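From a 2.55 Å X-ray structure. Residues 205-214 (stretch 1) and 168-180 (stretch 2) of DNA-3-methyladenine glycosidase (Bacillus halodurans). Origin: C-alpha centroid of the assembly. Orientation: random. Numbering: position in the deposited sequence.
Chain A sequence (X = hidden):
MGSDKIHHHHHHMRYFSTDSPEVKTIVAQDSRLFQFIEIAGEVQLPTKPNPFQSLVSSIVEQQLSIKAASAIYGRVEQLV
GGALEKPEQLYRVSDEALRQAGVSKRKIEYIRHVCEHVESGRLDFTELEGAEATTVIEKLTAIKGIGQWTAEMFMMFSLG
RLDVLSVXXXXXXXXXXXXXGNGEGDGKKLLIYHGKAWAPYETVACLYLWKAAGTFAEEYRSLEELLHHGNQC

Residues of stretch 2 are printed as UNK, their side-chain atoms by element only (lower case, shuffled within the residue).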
ATOM      1  N   ALA A 205       2.467   4.030 -11.511  1.00 69.12           N
ATOM      2  CA  ALA A 205       2.801   5.458 -11.331  1.00 67.08           C
ATOM      3  C   ALA A 205       3.127   5.766  -9.889  1.00 68.67           C
ATOM      4  O   ALA A 205       4.069   6.483  -9.580  1.00 69.01           O
ATOM      5  CB  ALA A 205       1.647   6.336 -11.773  1.00 64.79           C
ATOM      6  N   CYS A 206       2.323   5.227  -8.988  1.00 70.58           N
ATOM      7  CA  CYS A 206       2.485   5.526  -7.577  1.00 70.57           C
ATOM      8  C   CYS A 206       3.831   5.063  -7.052  1.00 69.02           C
ATOM      9  O   CYS A 206       4.416   5.708  -6.189  1.00 68.59           O
ATOM     10  CB  CYS A 206       1.349   4.903  -6.763  1.00 73.00           C
ATOM     11  SG  CYS A 206      -0.246   5.731  -7.004  1.00 79.07           S
ATOM     12  N   LEU A 207       4.314   3.935  -7.557  1.00 68.80           N
ATOM     13  CA  LEU A 207       5.642   3.490  -7.209  1.00 67.71           C
ATOM     14  C   LEU A 207       6.669   4.568  -7.622  1.00 66.72           C
ATOM     15  O   LEU A 207       7.593   4.870  -6.877  1.00 69.55           O
ATOM     16  CB  LEU A 207       5.956   2.161  -7.888  1.00 67.94           C
ATOM     17  CG  LEU A 207       5.095   0.973  -7.474  1.00 66.91           C
ATOM     18  CD1 LEU A 207       5.445  -0.255  -8.314  1.00 64.37           C
ATOM     19  CD2 LEU A 207       5.273   0.714  -6.003  1.00 57.39           C
ATOM     20  N   TYR A 208       6.506   5.170  -8.787  1.00 65.74           N
ATOM     21  CA  TYR A 208       7.456   6.204  -9.222  1.00 65.80           C
ATOM     22  C   TYR A 208       7.288   7.484  -8.430  1.00 65.81           C
ATOM     23  O   TYR A 208       8.262   8.181  -8.128  1.00 66.17           O
ATOM     24  CB  TYR A 208       7.326   6.472 -10.717  1.00 66.04           C
ATOM     25  CG  TYR A 208       7.965   5.381 -11.543  1.00 68.65           C
ATOM     26  CD1 TYR A 208       9.351   5.300 -11.648  1.00 64.77           C
ATOM     27  CD2 TYR A 208       7.196   4.423 -12.195  1.00 68.92           C
ATOM     28  CE1 TYR A 208       9.957   4.326 -12.371  1.00 64.59           C
ATOM     29  CE2 TYR A 208       7.809   3.414 -12.944  1.00 69.08           C
ATOM     30  CZ  TYR A 208       9.190   3.379 -13.019  1.00 68.16           C
ATOM     31  OH  TYR A 208       9.812   2.401 -13.728  1.00 68.55           O
ATOM     32  N   LEU A 209       6.052   7.796  -8.069  1.00 65.78           N
ATOM     33  CA  LEU A 209       5.825   8.968  -7.251  1.00 67.31           C
ATOM     34  C   LEU A 209       6.570   8.800  -5.937  1.00 67.32           C
ATOM     35  O   LEU A 209       7.269   9.729  -5.477  1.00 68.31           O
ATOM     36  CB  LEU A 209       4.322   9.226  -7.050  1.00 69.13           C
ATOM     37  CG  LEU A 209       3.564   9.777  -8.282  1.00 69.75           C
ATOM     38  CD1 LEU A 209       2.202  10.334  -7.912  1.00 76.98           C
ATOM     39  CD2 LEU A 209       4.347  10.877  -8.940  1.00 74.36           C
ATOM     40  N   TRP A 210       6.453   7.608  -5.346  1.00 66.73           N
ATOM     41  CA  TRP A 210       7.143   7.331  -4.086  1.00 64.67           C
ATOM     42  C   TRP A 210       8.643   7.473  -4.233  1.00 62.63           C
ATOM     43  O   TRP A 210       9.314   7.986  -3.336  1.00 58.74           O
ATOM     44  CB  TRP A 210       6.804   5.948  -3.548  1.00 64.29           C
ATOM     45  CG  TRP A 210       5.621   5.961  -2.703  1.00 66.04           C
ATOM     46  CD1 TRP A 210       5.366   6.822  -1.702  1.00 65.65           C
ATOM     47  CD2 TRP A 210       4.499   5.087  -2.776  1.00 62.54           C
ATOM     48  NE1 TRP A 210       4.152   6.559  -1.144  1.00 61.85           N
ATOM     49  CE2 TRP A 210       3.595   5.492  -1.784  1.00 64.87           C
ATOM     50  CE3 TRP A 210       4.163   4.007  -3.592  1.00 69.05           C
ATOM     51  CZ2 TRP A 210       2.379   4.842  -1.564  1.00 70.03           C
ATOM     52  CZ3 TRP A 210       2.952   3.369  -3.394  1.00 64.61           C
ATOM     53  CH2 TRP A 210       2.077   3.780  -2.376  1.00 68.32           C
ATOM     54  N   LYS A 211       9.155   7.016  -5.374  1.00 62.77           N
ATOM     55  CA  LYS A 211      10.574   7.103  -5.676  1.00 62.83           C
ATOM     56  C   LYS A 211      10.974   8.588  -5.758  1.00 64.37           C
ATOM     57  O   LYS A 211      11.969   9.021  -5.144  1.00 66.09           O
ATOM     58  CB  LYS A 211      10.870   6.357  -6.966  1.00 62.28           C
ATOM     59  CG  LYS A 211      12.136   5.544  -6.922  1.00 69.58           C
ATOM     60  CD  LYS A 211      12.149   4.483  -8.016  1.00 75.55           C
ATOM     61  CE  LYS A 211      13.510   3.810  -8.126  1.00 82.39           C
ATOM     62  NZ  LYS A 211      13.755   2.838  -7.022  1.00 87.97           N
ATOM     63  N   ALA A 212      10.152   9.378  -6.443  1.00 64.36           N
ATOM     64  CA  ALA A 212      10.359  10.832  -6.516  1.00 63.58           C
ATOM     65  C   ALA A 212      10.332  11.490  -5.138  1.00 61.84           C
ATOM     66  O   ALA A 212      11.147  12.368  -4.865  1.00 62.27           O
ATOM     67  CB  ALA A 212       9.322  11.464  -7.423  1.00 63.47           C
ATOM     68  N   ALA A 213       9.402  11.071  -4.280  1.00 60.69           N
ATOM     69  CA  ALA A 213       9.298  11.643  -2.927  1.00 60.35           C
ATOM     70  C   ALA A 213      10.520  11.376  -2.041  1.00 61.64           C
ATOM     71  O   ALA A 213      10.877  12.232  -1.232  1.00 62.32           O
ATOM     72  CB  ALA A 213       8.032  11.156  -2.227  1.00 58.83           C
ATOM     73  N   GLY A 214      11.141  10.195  -2.175  1.00 63.07           N
ATOM     74  CA  GLY A 214      12.349   9.832  -1.395  1.00 62.34           C
ATOM     75  C   GLY A 214      13.674  10.467  -1.855  1.00 63.67           C
ATOM     76  O   GLY A 214      13.905  11.677  -1.664  1.00 61.51           O
ATOM     77  N   UNK A 168      -4.942  10.040  -0.714  1.00 68.75           N
ATOM     78  CA  UNK A 168      -4.633  10.559   0.625  1.00 67.27           C
ATOM     79  C   UNK A 168      -3.214  10.320   1.086  1.00 65.03           C
ATOM     80  O   UNK A 168      -2.859  10.734   2.154  1.00 65.59           O
ATOM     81  N   UNK A 169      -2.403   9.630   0.303  1.00 65.04           N
ATOM     82  CA  UNK A 169      -1.029   9.355   0.706  1.00 65.91           C
ATOM     83  C   UNK A 169      -0.134  10.606   0.617  1.00 66.43           C
ATOM     84  O   UNK A 169       0.175  11.118  -0.452  1.00 67.61           O
ATOM     85  c   UNK A 169       0.897   7.706   0.418  1.00 67.56           C
ATOM     86  o   UNK A 169       0.921   6.855   1.338  1.00 72.43           O
ATOM     87  o   UNK A 169       1.947   8.152  -0.078  1.00 74.33           O
ATOM     88  c   UNK A 169      -0.438   8.219  -0.138  1.00 65.67           C
ATOM     89  N   UNK A 170       0.307  11.070   1.769  1.00 69.75           N
ATOM     90  CA  UNK A 170       1.233  12.193   1.864  1.00 70.04           C
ATOM     91  C   UNK A 170       2.526  11.962   1.066  1.00 70.66           C
ATOM     92  O   UNK A 170       3.203  12.912   0.662  1.00 70.75           O
ATOM     93  c   UNK A 170       0.363  12.906   4.088  1.00 63.94           C
ATOM     94  c   UNK A 170       1.593  12.432   3.339  1.00 69.97           C
ATOM     95  c   UNK A 170       2.748  13.412   3.460  1.00 67.76           C
ATOM     96  N   UNK A 171       2.871  10.697   0.853  1.00 70.29           N
ATOM     97  CA  UNK A 171       4.056  10.350   0.083  1.00 69.79           C
ATOM     98  C   UNK A 171       3.810  10.639  -1.360  1.00 70.69           C
ATOM     99  O   UNK A 171       4.532  11.416  -1.979  1.00 75.85           O
ATOM    100  N   UNK A 172       2.756  10.043  -1.894  1.00 69.99           N
ATOM    101  CA  UNK A 172       2.352  10.304  -3.262  1.00 69.17           C
ATOM    102  C   UNK A 172       2.145  11.798  -3.490  1.00 68.45           C
ATOM    103  O   UNK A 172       2.511  12.313  -4.532  1.00 70.91           O
ATOM    104  c   UNK A 172       1.094   9.500  -3.607  1.00 69.00           C
ATOM    105  c   UNK A 172      -0.004   7.241  -3.549  1.00 60.46           C
ATOM    106  c   UNK A 172       1.314   7.973  -3.561  1.00 67.43           C
ATOM    107  c   UNK A 172       2.175   7.515  -4.734  1.00 58.67           C
ATOM    108  N   UNK A 173       1.583  12.497  -2.512  1.00 67.51           N
ATOM    109  CA  UNK A 173       1.380  13.947  -2.632  1.00 66.78           C
ATOM    110  C   UNK A 173       2.692  14.717  -2.758  1.00 66.87           C
ATOM    111  O   UNK A 173       2.836  15.610  -3.600  1.00 66.37           O
ATOM    112  c   UNK A 173       0.569  14.486  -1.453  1.00 65.09           C
ATOM    113  n   UNK A 173      -2.944  14.141  -0.281  1.00 71.31           N
ATOM    114  c   UNK A 173      -1.723  14.656  -0.366  1.00 65.81           C
ATOM    115  c   UNK A 173      -0.911  14.237  -1.583  1.00 66.80           C
ATOM    116  o   UNK A 173      -1.266  15.422   0.484  1.00 65.81           O
ATOM    117  N   UNK A 174       3.654  14.368  -1.919  1.00 67.86           N
ATOM    118  CA  UNK A 174       4.981  14.956  -2.021  1.00 68.80           C
ATOM    119  C   UNK A 174       5.589  14.713  -3.407  1.00 69.12           C
ATOM    120  O   UNK A 174       6.208  15.605  -3.966  1.00 70.44           O
ATOM    121  n   UNK A 174       9.953  16.698   0.632  1.00 68.13           N
ATOM    122  n   UNK A 174      11.662  15.241   0.188  1.00 69.44           N
ATOM    123  c   UNK A 174       7.337  14.857  -1.003  1.00 70.33           C
ATOM    124  c   UNK A 174      10.361  15.469   0.329  1.00 68.55           C
ATOM    125  c   UNK A 174       5.891  14.385  -0.948  1.00 68.48           C
ATOM    126  c   UNK A 174       8.042  14.581   0.329  1.00 66.27           C
ATOM    127  n   UNK A 174       9.493  14.463   0.187  1.00 64.30           N
ATOM    128  N   UNK A 175       5.417  13.514  -3.956  1.00 68.19           N
ATOM    129  CA  UNK A 175       5.995  13.199  -5.256  1.00 68.25           C
ATOM    130  C   UNK A 175       5.299  13.978  -6.359  1.00 68.20           C
ATOM    131  O   UNK A 175       5.938  14.445  -7.294  1.00 69.37           O
ATOM    132  N   UNK A 176       3.984  14.122  -6.237  1.00 66.68           N
ATOM    133  CA  UNK A 176       3.198  14.837  -7.216  1.00 66.76           C
ATOM    134  C   UNK A 176       3.633  16.303  -7.312  1.00 65.96           C
ATOM    135  O   UNK A 176       3.856  16.808  -8.390  1.00 65.84           O
ATOM    136  c   UNK A 176       1.723  14.733  -6.876  1.00 67.14           C
ATOM    137  N   UNK A 177       3.746  16.977  -6.181  1.00 65.96           N
ATOM    138  CA  UNK A 177       4.248  18.355  -6.142  1.00 66.09           C
ATOM    139  C   UNK A 177       5.615  18.460  -6.808  1.00 66.32           C
ATOM    140  O   UNK A 177       5.894  19.411  -7.519  1.00 66.01           O
ATOM    141  n   UNK A 177       3.599  20.167  -0.454  1.00 69.78           N
ATOM    142  c   UNK A 177       2.965  19.162  -2.571  1.00 67.09           C
ATOM    143  c   UNK A 177       2.995  19.215  -4.099  1.00 67.44           C
ATOM    144  c   UNK A 177       4.346  18.857  -4.691  1.00 64.66           C
ATOM    145  c   UNK A 177       3.765  20.259  -1.925  1.00 67.92           C
ATOM    146  N   UNK A 178       6.459  17.467  -6.577  1.00 67.49           N
ATOM    147  CA  UNK A 178       7.832  17.486  -7.069  1.00 67.95           C
ATOM    148  C   UNK A 178       7.822  17.343  -8.578  1.00 67.05           C
ATOM    149  O   UNK A 178       8.455  18.103  -9.290  1.00 67.65           O
ATOM    150  c   UNK A 178      10.263  14.900  -8.839  1.00 67.27           C
ATOM    151  c   UNK A 178      10.706  15.645  -7.751  1.00 63.94           C
ATOM    152  c   UNK A 178       8.608  16.334  -6.423  1.00 67.43           C
ATOM    153  n   UNK A 178      12.263  16.621  -6.470  1.00 71.04           N
ATOM    154  c   UNK A 178      12.085  15.859  -7.596  1.00 72.23           C
ATOM    155  c   UNK A 178      11.188  14.410  -9.717  1.00 66.05           C
ATOM    156  c   UNK A 178      10.052  16.309  -6.682  1.00 64.73           C
ATOM    157  c   UNK A 178      13.018  15.347  -8.483  1.00 66.57           C
ATOM    158  c   UNK A 178      12.548  14.630  -9.534  1.00 65.85           C
ATOM    159  c   UNK A 178      11.035  16.881  -5.922  1.00 68.73           C
ATOM    160  N   UNK A 179       7.047  16.384  -9.049  1.00 68.77           N
ATOM    161  CA  UNK A 179       7.009  16.026 -10.457  1.00 71.34           C
ATOM    162  C   UNK A 179       6.107  16.933 -11.343  1.00 69.72           C
ATOM    163  O   UNK A 179       6.320  17.020 -12.534  1.00 69.34           O
ATOM    164  c   UNK A 179       6.034  12.457 -11.661  1.00 78.03           C
ATOM    165  c   UNK A 179       8.189  13.600 -12.189  1.00 78.93           C
ATOM    166  c   UNK A 179       6.556  14.563 -10.542  1.00 74.23           C
ATOM    167  c   UNK A 179       6.720  13.782 -11.846  1.00 78.78           C
ATOM    168  N   UNK A 180       5.114  17.599 -10.763  1.00 68.61           N
ATOM    169  CA  UNK A 180       4.140  18.385 -11.535  1.00 67.89           C
ATOM    170  C   UNK A 180       3.952  19.825 -11.032  1.00 66.85           C
ATOM    171  O   UNK A 180       3.393  20.654 -11.734  1.00 65.83           O
ATOM    172  c   UNK A 180       2.848  14.840 -14.137  1.00 65.19           C
ATOM    173  c   UNK A 180       2.830  16.134 -13.564  1.00 63.25           C
ATOM    174  c   UNK A 180       2.831  13.724 -13.309  1.00 66.69           C
ATOM    175  o   UNK A 180       2.864  12.432 -13.792  1.00 69.92           O
ATOM    176  c   UNK A 180       2.787  13.884 -11.942  1.00 69.00           C
ATOM    177  c   UNK A 180       2.800  16.301 -12.178  1.00 66.44           C
ATOM    178  c   UNK A 180       2.776  15.158 -11.386  1.00 69.04           C
ATOM    179  c   UNK A 180       2.777  17.674 -11.543  1.00 66.76           C
TER

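Position 168 has no side-chain atoms and lies out of reach of stretch 1: Gly168. Position 169 carries two carbons, the second bearing two oxygens, a carboxylate with one oxygen close to Trp210 NE1: Asp169. Trp210 NE1 donates to Asp169 OD2 over 2.9 Å (N-H...acceptor angle 136°), with the oxygen near the indole plane at its edge. Asp169 OD2 also caps the helix that follows, accepting from the backbone N of position 172 at 2.7 Å and, weakly, from the backbone N of position 171 at 2.9 Å.

Position 170 has one carbon carrying two more, pointing away from stretch 1: Val170. Position 171 has none, so Gly171; an ideal CB would stand 2.7 Å from Trp210 NE1 and 2.6 Å from Asp169 OD2, a clash with both partners of the indole hydrogen bond.

Position 172 shows four carbons forked at the second, one end carbon over the six-membered ring of Trp210 and near Cys206 CB and Leu209 CB: Leu172, with chi1 m and chi2 t. Leu172 CD2 lies 3.9 Å from the centroid of the Trp210 six-membered ring, 14° off its normal, a CH-pi contact over the face. Leu172 CD2 is also 3.4 Å from Cys206 CB and 3.6 Å from Leu209 CB.

Position 173 has three carbons ending in one oxygen and one nitrogen, pointing away: Gln173. At 174, three carbons, a nitrogen and a carbon with two further nitrogens make a guanidinium that reaches Ala213 O: Arg174. Arg174 NE donates to Ala213 O at 3.0 Å and 153°, near the guanidinium plane.

Position 175 lacks a side chain, and its backbone lies against Leu209 O and Ala213: Gly175. Gly175 CA is 4.3 Å from Ala213 CA, and an ideal CB would clash with Leu209 O at 2.4 Å. Position 176 has a single carbon directed sideways: Ala176. Position 177, four carbons in a row ending in nitrogen, is out of reach: Lys177.

Position 178 has one carbon leading to fused five- and six-membered rings with eight carbons and one nitrogen, set against Ala212: Trp178. Trp178 CE3 is 3.8 Å from Ala212 CB, while Ala212 O lies over one ring face. Position 179 has four carbons forked at the second, one end carbon meeting the Leu209 side chain: Leu179. Leu179 CD2 is 3.6 Å from Leu209 CD2. Position 180, one carbon and a six-carbon ring bearing oxygen, is peripheral here: Tyr180.

The helix axes approach to 7.4 Å with 77° between their directions. Such closeness is accommodated at Gly175, where bare backbone faces Leu209 O and Ala213. Leu209 is the knob, seated among Leu172, Gly175, Ala176 and Leu179. Two polar links add to this packing: Asp169 links Trp210 to the helix start, and Arg174 reaches Ala213 O. Together the stretches bury 604 Å², both sides summed.

Stretch 2 (168-180) GDVGLQRGAKWLY
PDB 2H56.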